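Local structure of nucleocapsid protein (Schmallenberg virus, 4JNG) at the interface of chains A and B. The protein encapsidates the viral genomic RNA, protecting it from nucleases and forming the helical nucleocapsid that serves as template for transcription and replication. Coordinates in Å, arbitrary orientation; residue numbers count along the deposited sequence, not the author numbering. Chains: chain A/B, Nucleocapsid protein.

Contact 1: the interface of chains A and B. Residues chain A 8-12; chain B 41-42, 45-46.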
# COMPACT_ATOMS: atom_id res chain seq x y z
N GLU A 8 3.11 -18.69 19.58
CA GLU A 8 3.97 -19.67 20.22
C GLU A 8 5.45 -19.49 19.97
O GLU A 8 5.87 -18.79 19.05
CB GLU A 8 3.54 -21.11 19.86
CG GLU A 8 2.70 -21.79 20.94
CD GLU A 8 3.39 -21.88 22.30
OE1 GLU A 8 2.70 -22.14 23.31
OE2 GLU A 8 4.63 -21.68 22.38
N ASP A 9 6.23 -20.11 20.86
CA ASP A 9 7.67 -20.26 20.73
C ASP A 9 7.87 -21.45 19.78
O ASP A 9 7.02 -22.34 19.79
CB ASP A 9 8.25 -20.57 22.12
CG ASP A 9 9.67 -20.08 22.30
OD1 ASP A 9 9.96 -18.92 21.93
OD2 ASP A 9 10.49 -20.84 22.83
N VAL A 10 8.89 -21.54 18.92
CA VAL A 10 9.97 -20.57 18.56
C VAL A 10 11.20 -20.46 19.48
O VAL A 10 11.64 -19.36 19.83
CB VAL A 10 9.50 -19.19 17.96
CG1 VAL A 10 8.40 -19.41 16.92
CG2 VAL A 10 9.09 -18.13 18.98
N PRO A 11 11.78 -21.62 19.83
CA PRO A 11 13.11 -21.57 20.42
C PRO A 11 14.07 -21.28 19.29
O PRO A 11 13.88 -21.79 18.19
CB PRO A 11 13.31 -23.00 20.92
CG PRO A 11 12.55 -23.84 19.96
CD PRO A 11 11.39 -23.00 19.49
N GLN A 12 15.08 -20.46 19.54
CA GLN A 12 16.10 -20.27 18.53
C GLN A 12 17.42 -19.77 19.09
O GLN A 12 17.46 -19.01 20.05
CB GLN A 12 15.61 -19.35 17.40
CG GLN A 12 16.47 -19.36 16.14
CD GLN A 12 16.95 -20.74 15.72
OE1 GLN A 12 16.17 -21.68 15.60
NE2 GLN A 12 18.26 -20.86 15.48
N ARG B 41 8.78 -14.36 27.05
CA ARG B 41 9.60 -14.49 25.84
C ARG B 41 8.74 -14.40 24.59
O ARG B 41 9.07 -13.69 23.64
CB ARG B 41 10.37 -15.82 25.82
CG ARG B 41 11.01 -16.14 24.48
CD ARG B 41 11.70 -17.50 24.48
NE ARG B 41 12.34 -17.78 23.19
CZ ARG B 41 13.45 -17.18 22.75
NH1 ARG B 41 14.07 -16.26 23.48
NH2 ARG B 41 13.94 -17.50 21.56
N VAL B 42 7.62 -15.11 24.62
CA VAL B 42 6.74 -15.20 23.45
C VAL B 42 6.03 -13.87 23.21
O VAL B 42 6.00 -13.38 22.08
CB VAL B 42 5.76 -16.38 23.57
CG1 VAL B 42 4.75 -16.41 22.43
CG2 VAL B 42 6.55 -17.69 23.57
N LEU B 45 8.43 -11.29 21.51
CA LEU B 45 8.75 -11.66 20.14
C LEU B 45 7.61 -11.36 19.18
O LEU B 45 7.84 -11.03 18.01
CB LEU B 45 9.11 -13.15 20.06
CG LEU B 45 10.59 -13.48 19.88
CD1 LEU B 45 11.45 -12.91 20.98
CD2 LEU B 45 10.77 -14.99 19.78
N ASN B 46 6.37 -11.47 19.66
CA ASN B 46 5.19 -11.37 18.81
C ASN B 46 4.36 -10.12 19.03
O ASN B 46 3.28 -9.98 18.46
CB ASN B 46 4.33 -12.61 18.99
CG ASN B 46 4.98 -13.84 18.42
OD1 ASN B 46 5.19 -13.93 17.22
ND2 ASN B 46 5.33 -14.78 19.29
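B:Arg41 reaches A:Asp9 on an extended chain from CG to NE, then turns at its last torsion (chi4 72°), which sets the guanidinium across the carboxylate. A:Asp9 has CG anti to the backbone N (chi1 -151°) and meets it at about a right angle. The two charged planes stand 90° apart, so the salt bridge is made through NE rather than by a flat, two-pronged pairing. NE of B:Arg41 donates a bent hydrogen bond to the syn side of carboxylate oxygen OD1 of A:Asp9, 2.9 Å away, tilted somewhat from both planes. OD2 of A:Asp9 stays 3.6 Å from NE of B:Arg41. At the guanidinium edge, NH2 of B:Arg41 also points to the carbonyl O of A:Val10, but at 3.4 Å this bond is weak. A:Val10 follows a cis peptide bond, a kink in the N-terminal arm of chain A.

Beside the polar pair lies an apolar strip on helix 37-56 of chain B. CG2 of B:Val42 packs against CB of A:Asp9 at 3.6 Å, while its CG1 lies against the backbone of A:Glu8. Further along, CG2 of A:Val10 and CD2 of B:Leu45 meet tip to tip, also 3.6 Å apart. B:Asn46 turns its amide ND2 back to the carbonyl O of B:Val42, 3.2 Å away, one turn earlier in the helix. The arm, part of the homooligomerising N-terminus, continues to the RNA-binding A:Gln12, poorly ordered here. At A:Glu8 the arm is braced within chain A: the anti side of carboxylate oxygen OE2 of A:Glu8 accepts a hydrogen bond from the backbone N of A:Asp9 at 2.7 Å.

Contact 2: the interface of chains A and B. Residues chain A 4-5, 7; chain B 53, 57, 59, 63-64.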
# COMPACT_ATOMS: atom_id res chain seq x y z
N GLN A 4 -4.68 -14.54 13.23
CA GLN A 4 -4.91 -15.58 14.29
C GLN A 4 -4.28 -15.18 15.62
O GLN A 4 -3.27 -14.47 15.68
CB GLN A 4 -4.43 -16.95 13.80
CG GLN A 4 -4.03 -17.99 14.84
CD GLN A 4 -5.15 -18.95 15.19
OE1 GLN A 4 -6.10 -18.59 15.88
NE2 GLN A 4 -5.02 -20.19 14.73
N PHE A 5 -4.89 -15.68 16.68
CA PHE A 5 -4.78 -15.11 18.02
C PHE A 5 -3.88 -15.92 18.94
O PHE A 5 -3.77 -15.63 20.12
CB PHE A 5 -6.17 -15.03 18.62
CG PHE A 5 -7.17 -14.35 17.72
CD1 PHE A 5 -6.96 -13.05 17.29
CD2 PHE A 5 -8.32 -15.01 17.30
CE1 PHE A 5 -7.87 -12.41 16.46
CE2 PHE A 5 -9.23 -14.39 16.47
CZ PHE A 5 -9.01 -13.09 16.05
N PHE A 7 -0.11 -17.39 19.79
CA PHE A 7 1.28 -17.09 19.52
C PHE A 7 2.17 -18.07 20.28
O PHE A 7 1.99 -18.27 21.49
CB PHE A 7 1.58 -15.64 19.91
CG PHE A 7 0.76 -14.64 19.15
CD1 PHE A 7 1.23 -14.11 17.95
CD2 PHE A 7 -0.48 -14.24 19.60
CE1 PHE A 7 0.49 -13.19 17.24
CE2 PHE A 7 -1.23 -13.33 18.89
CZ PHE A 7 -0.75 -12.79 17.71
N VAL B 53 -2.58 -7.84 14.09
CA VAL B 53 -3.77 -8.67 14.19
C VAL B 53 -4.96 -7.87 14.76
O VAL B 53 -6.06 -7.89 14.18
CB VAL B 53 -3.52 -9.91 15.07
CG1 VAL B 53 -4.83 -10.57 15.49
CG2 VAL B 53 -2.61 -10.90 14.36
N THR B 57 -8.97 -6.61 13.37
CA THR B 57 -10.14 -7.33 13.89
C THR B 57 -11.18 -6.42 14.56
O THR B 57 -10.86 -5.64 15.46
CB THR B 57 -9.76 -8.50 14.83
OG1 THR B 57 -10.90 -9.35 15.01
CG2 THR B 57 -9.27 -8.00 16.20
N GLN B 59 -13.48 -6.83 16.77
CA GLN B 59 -14.00 -7.09 18.12
C GLN B 59 -13.39 -6.06 19.05
O GLN B 59 -12.18 -5.83 18.98
CB GLN B 59 -13.65 -8.48 18.66
CG GLN B 59 -13.47 -9.61 17.66
CD GLN B 59 -12.95 -10.88 18.32
OE1 GLN B 59 -12.19 -11.64 17.70
NE2 GLN B 59 -13.33 -11.11 19.57
N ASP B 63 -9.41 -12.32 22.92
CA ASP B 63 -8.58 -13.23 23.68
C ASP B 63 -7.35 -13.58 22.84
O ASP B 63 -7.48 -14.11 21.73
CB ASP B 63 -9.36 -14.51 24.03
CG ASP B 63 -10.43 -14.27 25.08
OD1 ASP B 63 -10.31 -13.32 25.90
OD2 ASP B 63 -11.40 -15.06 25.11
N LEU B 64 -6.18 -13.25 23.38
CA LEU B 64 -4.91 -13.55 22.74
C LEU B 64 -4.16 -14.58 23.56
O LEU B 64 -4.09 -14.47 24.78
CB LEU B 64 -4.05 -12.28 22.63
CG LEU B 64 -4.57 -11.12 21.78
CD1 LEU B 64 -3.64 -9.92 21.93
CD2 LEU B 64 -4.70 -11.52 20.32
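Chain B meets the phenyl ring of A:Phe5 around its rim, with contacts on either side of the ring plane. On one side of that plane, beyond the rim, stand two oxygens: the backbone carbonyl O of B:Asp63 past the CG end and the side-chain amide OE1 of B:Gln59 past CZ. B:Gln59 and the ring approach tip to tip with their planes 87° apart, and OE1 of B:Gln59 stands 3.9 Å from CZ of A:Phe5. Alongside the CD1-CE1 bond, tilted towards the other face, sits the CG1 methyl of B:Val53, 3.7 Å from CE1 of A:Phe5. B:Val53 presents this methyl with CG1 anti to the backbone N (chi1 165°), which leaves CG2 facing the carbonyl O of A:Gln4.

B:Leu64 touches both aromatic residues of the arm. CD2 of B:Leu64 lies 4.1 Å from CD1 of A:Phe5, the side chains crossing at about a right angle, and 4.2 Å from CE2 of A:Phe7. At the base of the ring, CB of A:Phe5 presses on the carbonyl O of B:Asp63 at 3.5 Å. The carbonyl O of A:Phe5 in turn rests 3.5 Å from CA of B:Leu64, so the arm's backbone also packs closely on the strand.

No hydrogen bond or salt bridge crosses here; packing and apolar burial appear to hold the ring. Within chain A, the backbone N of A:Phe5 donates a long hydrogen bond (3.3 Å) to amide oxygen OE1 of A:Gln4, side-on in the carbonyl plane, which may steady the tip of the arm. The pocket lies between the C-terminal part of helix 37-56 and strand 61-66 of chain B, with B:Thr57 and B:Gln59 of the connecting loop closing the far end around A:Phe5.

The C-alpha centres of contact 1 and contact 2 lie about 16 Å apart, and both are made by the same N-terminal arm of chain A on chain B. The arm runs without a break from one to the other, A:Phe7 in contact 2 being followed directly by A:Glu8 in contact 1. Helix 37-56 of chain B serves both, and strand 61-66 joins it only in contact 2. Contact 2 contributes an apolar plug and contact 1 adds a charged clasp, so the arm is gripped at successive points. An arm reaching onto a neighbouring subunit fits the homotetramer and the role of the N-terminus in oligomerisation.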